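Local atomic coordinates of putative invasin (Yersinia pseudotuberculosis IP 31758, PDB entry 5N40), a protein that probably acts as a cell-surface adhesin of the invasin family, with immunoglobulin-like domains in a row followed by a C-type lectin-like domain. Residues A104-T109 and P139-T144; I123-I128 and E210-T215; G162-A167 and V196-R201. The protein carries 1 engineered substitution. All blocks are in the same frame, centred on the assembly; numbering follows the deposited sequence.

How the contacts relate
All three contacts lie in one immunoglobulin-like domain and join the two facing sides of its sandwich through mostly buried side chains, with no direct hydrogen bond from segment to segment. Contact 1 lies at one end of the sandwich, near the start of strand 106-112, and pairs valine with valine and leucine with methionine. Contact 2 faces strand 123-131 to strand 209-217 and mixes isoleucine, leucine and valine with a partly exposed threonine. Contact 3 sets 162-167 against strand 197-204 and is the one bridged by water. Neighbouring strands tie them together: Thr109 O probably accepts from Ile128 N, joining contacts 1 and 2, and Val214 O probably accepts from Thr198 N, joining contacts 2 and 3.

Contact 1: A104-T109 and P139-T144; sequences APVDLT and PNVKMT
Leu108 and Met143 meet where the two sheets of an immunoglobulin-like beta sandwich face each other, the closest touch being 3.9 Å from Leu108 CD1 to Met143 SD. Their CA atoms are 10.4 Å apart, a span bridged by side chains alone. The CB of Met143 does not head straight for 104-109; its thioether gets there by bending. With CG roughly opposite the backbone N (chi1 -152°), the chain turns at chi2 (69°) and again at chi3 (59°), which brings sulfur and methyl round to the leucine. Leu108 starts with CG opposite its own carbonyl carbon, and its two methyls share the work: CD1 meets the sulfur while CD2 approaches Met143 CE at 4.2 Å. The two side chains thus run past each other in opposite directions rather than end on end. Met143 is modelled in two conformations, and this pairing describes one of them.

Two residues back along each segment, Val106 sends CG1 toward Val141 CG2 at 4.4 Å, a looser methyl-to-methyl touch. Ala204 of strand 197-204 packs against both valines and against Met143, while Ala129 lies beside Leu108. Val106 N is hydrogen-bonded to Asp208 OD2, and Val141 N to Thr178 OG1. The join between 104-109 and 139-144 itself is purely apolar: it rests on dispersion and the exclusion of water, without directional bonds to fix its register.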
# COMPACT_ATOMS: atom_id res chain seq x y z
N ALA A 104 1.41 21.79 -7.03
CA ALA A 104 1.72 22.57 -5.85
C ALA A 104 2.73 21.83 -5.00
O ALA A 104 2.52 20.65 -4.68
CB ALA A 104 0.45 22.83 -5.04
N PRO A 105 3.85 22.45 -4.63
CA PRO A 105 4.74 21.82 -3.66
C PRO A 105 3.99 21.51 -2.37
O PRO A 105 3.29 22.38 -1.83
CB PRO A 105 5.84 22.86 -3.45
CG PRO A 105 5.87 23.63 -4.74
CD PRO A 105 4.43 23.69 -5.19
N VAL A 106 4.13 20.28 -1.89
CA VAL A 106 3.43 19.84 -0.68
C VAL A 106 4.37 19.04 0.21
O VAL A 106 5.40 18.51 -0.22
CB VAL A 106 2.19 18.99 -0.99
CG1 VAL A 106 1.10 19.85 -1.63
CG2 VAL A 106 2.55 17.81 -1.89
N ASP A 107 4.00 18.98 1.49
CA ASP A 107 4.56 18.02 2.44
C ASP A 107 3.52 16.94 2.68
O ASP A 107 2.34 17.25 2.90
CB ASP A 107 4.92 18.67 3.78
CG ASP A 107 5.94 19.78 3.66
OD1 ASP A 107 6.95 19.61 2.94
OD2 ASP A 107 5.73 20.83 4.31
N LEU A 108 3.95 15.69 2.63
CA LEU A 108 3.06 14.56 2.84
C LEU A 108 3.28 13.95 4.21
O LEU A 108 4.42 13.74 4.64
CB LEU A 108 3.27 13.49 1.78
CG LEU A 108 3.07 13.88 0.32
CD1 LEU A 108 3.15 12.65 -0.57
CD2 LEU A 108 1.75 14.57 0.12
N THR A 109 2.18 13.65 4.89
CA THR A 109 2.18 12.79 6.07
C THR A 109 1.44 11.51 5.72
O THR A 109 0.40 11.56 5.05
CB THR A 109 1.51 13.49 7.26
OG1 THR A 109 2.15 14.75 7.50
CG2 THR A 109 1.61 12.63 8.50
N PRO A 139 -6.09 20.25 -1.38
CA PRO A 139 -7.04 19.34 -2.02
C PRO A 139 -6.69 19.10 -3.48
O PRO A 139 -6.01 19.89 -4.13
CB PRO A 139 -8.38 20.07 -1.89
CG PRO A 139 -8.01 21.51 -1.87
CD PRO A 139 -6.64 21.61 -1.22
N ASN A 140 -7.17 17.96 -3.98
CA ASN A 140 -7.10 17.61 -5.40
C ASN A 140 -5.67 17.37 -5.87
O ASN A 140 -5.36 17.54 -7.05
CB ASN A 140 -7.79 18.68 -6.26
CG ASN A 140 -9.28 18.79 -5.95
OD1 ASN A 140 -9.99 17.78 -5.88
ND2 ASN A 140 -9.75 20.01 -5.73
N VAL A 141 -4.80 16.93 -4.97
CA VAL A 141 -3.43 16.58 -5.30
C VAL A 141 -3.39 15.14 -5.78
O VAL A 141 -3.76 14.21 -5.04
CB VAL A 141 -2.50 16.78 -4.09
CG1 VAL A 141 -1.10 16.23 -4.38
CG2 VAL A 141 -2.43 18.27 -3.69
N LYS A 142 -2.91 14.94 -7.00
CA LYS A 142 -2.81 13.60 -7.57
C LYS A 142 -1.73 12.79 -6.86
O LYS A 142 -0.62 13.28 -6.62
CB LYS A 142 -2.50 13.70 -9.07
CG LYS A 142 -3.65 14.26 -9.90
CD LYS A 142 -3.28 14.26 -11.38
CE LYS A 142 -4.43 14.74 -12.26
NZ LYS A 142 -4.04 14.77 -13.71
N MET A 143 -2.05 11.53 -6.57
CA MET A 143 -1.20 10.67 -5.76
C MET A 143 -0.98 9.33 -6.45
O MET A 143 -1.89 8.81 -7.11
CB MET A 143 -1.84 10.42 -4.38
CG MET A 143 -0.84 10.15 -3.26
SD MET A 143 0.17 11.59 -2.82
CE MET A 143 -1.08 12.77 -2.33
N THR A 144 0.22 8.78 -6.29
CA THR A 144 0.52 7.41 -6.71
C THR A 144 1.23 6.70 -5.56
O THR A 144 1.71 7.33 -4.61
CB THR A 144 1.39 7.34 -7.96
OG1 THR A 144 2.68 7.90 -7.67
CG2 THR A 144 0.75 8.10 -9.13

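Contact 2: I123-I128 and E210-T215; sequences ISLTVI and ENTNVT
Ile123 and Leu125 pack against Val214 and Thr212 in a face-to-face contact between the two sheets of an immunoglobulin-like domain, inside the sandwich. The segments run almost exactly antiparallel, at 172°, but their axes stay 9.4 Å apart, too far for backbone pairing, and side chains fill the interval. Ile123 does so with its longer branch. CG1 lies opposite the carbonyl carbon (chi1 -72°) and the chain runs on extended, which carries CD1 to 3.8 Å from Val214 CB. The two side chains lie at a slant to one another, and the same Ile123 CD1 also rests 4.0 Å from Thr215 O.

Leu125 and Thr212 approach differently, tip to tip: Leu125 CD1 ends 3.8 Å from Thr212 CG2. Thr212 (chi1 -157°) holds OG1 opposite the backbone N and CG2 between N and the carbonyl carbon, and it is this methyl that meets the leucine. This is the core packing of a beta sandwich, here between strand 123-131 of one sheet and strand 209-217 of the other. Val110 of strand 106-112 touches both Leu125 and Thr212, and Phe145 of strand 142-151 packs on Leu125.

At the start of 210-215, Glu210 sets out toward the facing strand, but its carboxylate turns away. Glu210 OE1 instead accepts from Asn211 N at 2.8 Å, through the lone pair facing away from the other carboxylate oxygen.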
# COMPACT_ATOMS: atom_id res chain seq x y z
N ILE A 123 -5.12 -2.87 6.00
CA ILE A 123 -4.57 -1.70 6.69
C ILE A 123 -5.14 -0.45 6.04
O ILE A 123 -5.17 -0.33 4.80
CB ILE A 123 -3.04 -1.71 6.65
CG1 ILE A 123 -2.49 -2.80 7.56
CG2 ILE A 123 -2.47 -0.35 7.08
CD1 ILE A 123 -0.99 -3.05 7.41
N SER A 124 -5.60 0.49 6.87
CA SER A 124 -6.09 1.77 6.39
C SER A 124 -4.93 2.75 6.34
O SER A 124 -4.32 3.05 7.37
CB SER A 124 -7.20 2.29 7.30
OG SER A 124 -7.77 3.48 6.77
N LEU A 125 -4.61 3.23 5.14
CA LEU A 125 -3.47 4.10 4.91
C LEU A 125 -4.00 5.46 4.47
O LEU A 125 -4.75 5.54 3.49
CB LEU A 125 -2.53 3.51 3.86
CG LEU A 125 -1.19 4.19 3.56
CD1 LEU A 125 -0.25 3.19 2.91
CD2 LEU A 125 -1.34 5.42 2.68
N THR A 126 -3.62 6.51 5.19
CA THR A 126 -4.05 7.87 4.89
C THR A 126 -2.85 8.74 4.54
O THR A 126 -1.88 8.82 5.31
CB THR A 126 -4.80 8.49 6.07
OG1 THR A 126 -5.97 7.71 6.36
CG2 THR A 126 -5.21 9.92 5.77
N VAL A 127 -2.92 9.40 3.39
CA VAL A 127 -1.97 10.44 2.99
C VAL A 127 -2.61 11.79 3.27
O VAL A 127 -3.74 12.04 2.84
CB VAL A 127 -1.60 10.32 1.50
CG1 VAL A 127 -0.52 11.35 1.14
CG2 VAL A 127 -1.15 8.91 1.15
N ILE A 128 -1.88 12.67 3.97
CA ILE A 128 -2.32 14.03 4.21
C ILE A 128 -1.33 14.95 3.51
O ILE A 128 -0.12 14.87 3.77
CB ILE A 128 -2.40 14.37 5.71
CG1 ILE A 128 -3.25 13.35 6.45
CG2 ILE A 128 -2.93 15.80 5.90
CD1 ILE A 128 -3.22 13.50 7.95
N GLU A 210 6.63 10.56 0.62
CA GLU A 210 6.81 10.11 1.99
C GLU A 210 6.55 8.61 2.01
O GLU A 210 5.75 8.11 1.22
CB GLU A 210 5.87 10.84 2.96
CG GLU A 210 6.06 10.46 4.42
CD GLU A 210 7.49 10.65 4.88
OE1 GLU A 210 8.32 9.74 4.68
OE2 GLU A 210 7.78 11.74 5.43
N ASN A 211 7.25 7.90 2.91
CA ASN A 211 7.21 6.45 3.01
C ASN A 211 6.47 6.00 4.27
O ASN A 211 6.46 6.69 5.29
CB ASN A 211 8.62 5.84 3.08
CG ASN A 211 9.40 6.04 1.80
OD1 ASN A 211 8.84 6.14 0.72
ND2 ASN A 211 10.73 6.07 1.93
N THR A 212 5.91 4.79 4.20
CA THR A 212 5.39 4.12 5.39
C THR A 212 5.53 2.62 5.18
O THR A 212 5.52 2.13 4.05
CB THR A 212 3.92 4.49 5.67
OG1 THR A 212 3.62 4.28 7.05
CG2 THR A 212 2.96 3.67 4.80
N ASN A 213 5.65 1.89 6.29
CA ASN A 213 5.80 0.44 6.25
C ASN A 213 4.48 -0.24 6.58
O ASN A 213 3.76 0.19 7.49
CB ASN A 213 6.88 -0.03 7.22
CG ASN A 213 8.27 0.35 6.78
OD1 ASN A 213 8.55 0.44 5.59
ND2 ASN A 213 9.16 0.58 7.74
N VAL A 214 4.17 -1.29 5.84
CA VAL A 214 3.04 -2.15 6.14
C VAL A 214 3.54 -3.59 6.20
O VAL A 214 4.34 -4.02 5.36
CB VAL A 214 1.90 -2.00 5.11
CG1 VAL A 214 1.30 -0.59 5.21
CG2 VAL A 214 2.40 -2.30 3.70
N THR A 215 3.08 -4.33 7.20
CA THR A 215 3.49 -5.70 7.41
C THR A 215 2.23 -6.56 7.49
O THR A 215 1.29 -6.22 8.21
CB THR A 215 4.31 -5.83 8.70
OG1 THR A 215 5.49 -5.02 8.58
CG2 THR A 215 4.72 -7.28 8.96

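Contact 3: G162-A167 and V196-R201; sequences GVVQIA and VQTTLR
Thr198 OG1 accepts a hydrogen bond of 2.8 Å from a water, and that water leans across to the opposite segment, where it gives a weak, long bond of 3.4 Å to Gly162 O. This bridge is the polar link between 162-167 and 196-201. The hydroxyl stands opposite the carbonyl carbon of Thr198, on the same side as its backbone N, and from there it also borders Val164: the valine CG2 is 3.6 Å from Thr198 OG1. That methyl further lies 3.9 Å from Thr198 CG2, so it sits over the fork of the threonine, covering both branches. The two short side chains pass each other in opposite directions.

Val164 divides its methyls between two partners. CG1, opposite the backbone N (chi1 167°), makes a looser touch with Leu200 CD1 at 4.3 Å, while CG2 attends to the threonine. Val188 of strand 183-189 packs on both Val164 and Leu200, closing the apolar patch from within the sheet of strand 165-166.

On its own side, the 162-167 segment is braced by Gln165. Its side chain folds back so that NE2 donates to Val163 O at 3.0 Å, a nearly straight bond (172°). The oxygen lies close to the amide plane of the glutamine, but the nitrogen stands well above the plane of the Val163 carbonyl, 52° out of it. The same NE2 is hydrogen-bonded to Asn170 OD1, which links this irregular lead-in to the next strand, 169-170. Thr199 and Arg201 alternate with Thr198 and Leu200, and Arg201 forms a salt bridge with Glu146. Side chains alternating between a largely apolar interior and a more polar outer face are what a beta sandwich shows, here in an immunoglobulin-like domain, with Thr198 and its water as a polar exception inside.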
# COMPACT_ATOMS: atom_id res chain seq x y z
N GLY A 162 4.11 -11.75 -2.90
CA GLY A 162 3.10 -11.23 -3.81
C GLY A 162 3.09 -9.71 -3.85
O GLY A 162 3.70 -9.02 -3.03
N VAL A 163 2.37 -9.18 -4.84
CA VAL A 163 2.25 -7.74 -5.02
C VAL A 163 1.22 -7.20 -4.04
O VAL A 163 0.08 -7.68 -3.99
CB VAL A 163 1.87 -7.40 -6.47
CG1 VAL A 163 1.76 -5.88 -6.68
CG2 VAL A 163 2.87 -7.99 -7.44
N VAL A 164 1.62 -6.20 -3.24
CA VAL A 164 0.70 -5.57 -2.30
C VAL A 164 -0.43 -4.88 -3.07
O VAL A 164 -0.22 -4.30 -4.14
CB VAL A 164 1.45 -4.58 -1.40
CG1 VAL A 164 0.49 -3.68 -0.62
CG2 VAL A 164 2.33 -5.33 -0.42
N GLN A 165 -1.63 -4.95 -2.51
CA GLN A 165 -2.84 -4.48 -3.17
C GLN A 165 -3.32 -3.20 -2.52
O GLN A 165 -3.29 -3.06 -1.29
CB GLN A 165 -3.95 -5.54 -3.09
CG GLN A 165 -3.61 -6.87 -3.71
CD GLN A 165 -3.49 -6.80 -5.22
OE1 GLN A 165 -4.49 -6.62 -5.92
NE2 GLN A 165 -2.28 -6.97 -5.74
N ILE A 166 -3.76 -2.26 -3.35
CA ILE A 166 -4.43 -1.05 -2.91
C ILE A 166 -5.77 -1.01 -3.63
O ILE A 166 -5.83 -1.12 -4.86
CB ILE A 166 -3.58 0.21 -3.20
CG1 ILE A 166 -2.23 0.12 -2.47
CG2 ILE A 166 -4.34 1.47 -2.78
CD1 ILE A 166 -1.26 1.27 -2.72
N ALA A 167 -6.85 -0.89 -2.86
CA ALA A 167 -8.20 -0.93 -3.42
C ALA A 167 -8.40 -2.18 -4.28
O ALA A 167 -8.99 -2.12 -5.37
CB ALA A 167 -8.49 0.34 -4.23
N VAL A 196 5.96 -10.45 4.92
CA VAL A 196 6.99 -9.45 4.69
C VAL A 196 6.50 -8.07 5.13
O VAL A 196 5.30 -7.79 5.22
CB VAL A 196 7.42 -9.41 3.20
CG1 VAL A 196 8.08 -10.73 2.82
CG2 VAL A 196 6.24 -9.14 2.28
N GLN A 197 7.48 -7.21 5.39
CA GLN A 197 7.27 -5.79 5.64
C GLN A 197 7.55 -5.05 4.34
O GLN A 197 8.66 -5.12 3.81
CB GLN A 197 8.19 -5.29 6.75
CG GLN A 197 8.13 -3.81 7.03
CD GLN A 197 9.34 -3.31 7.79
OE1 GLN A 197 10.31 -2.81 7.21
NE2 GLN A 197 9.30 -3.44 9.11
N THR A 198 6.54 -4.36 3.82
CA THR A 198 6.64 -3.65 2.56
C THR A 198 6.66 -2.16 2.82
O THR A 198 5.82 -1.63 3.54
CB THR A 198 5.47 -4.01 1.64
OG1 THR A 198 5.44 -5.43 1.43
CG2 THR A 198 5.59 -3.29 0.29
N THR A 199 7.64 -1.47 2.23
CA THR A 199 7.69 -0.02 2.30
C THR A 199 6.96 0.54 1.09
O THR A 199 7.37 0.32 -0.06
CB THR A 199 9.14 0.47 2.33
OG1 THR A 199 9.81 -0.09 3.45
CG2 THR A 199 9.17 2.00 2.41
N LEU A 200 5.86 1.23 1.34
CA LEU A 200 5.10 1.91 0.30
C LEU A 200 5.45 3.39 0.29
O LEU A 200 5.45 4.04 1.34
CB LEU A 200 3.59 1.76 0.53
CG LEU A 200 3.03 0.35 0.27
CD1 LEU A 200 1.57 0.28 0.67
CD2 LEU A 200 3.20 -0.02 -1.20
N ARG A 201 5.74 3.93 -0.89
CA ARG A 201 6.03 5.35 -1.03
C ARG A 201 4.85 6.05 -1.71
O ARG A 201 4.45 5.67 -2.82
CB ARG A 201 7.31 5.59 -1.84
CG ARG A 201 7.68 7.06 -1.93
CD ARG A 201 9.12 7.20 -2.32
NE ARG A 201 9.36 6.80 -3.70
CZ ARG A 201 10.55 6.84 -4.28
NH1 ARG A 201 11.61 7.25 -3.59
NH2 ARG A 201 10.69 6.47 -5.54
O HOH W 1 5.37 -6.88 -0.93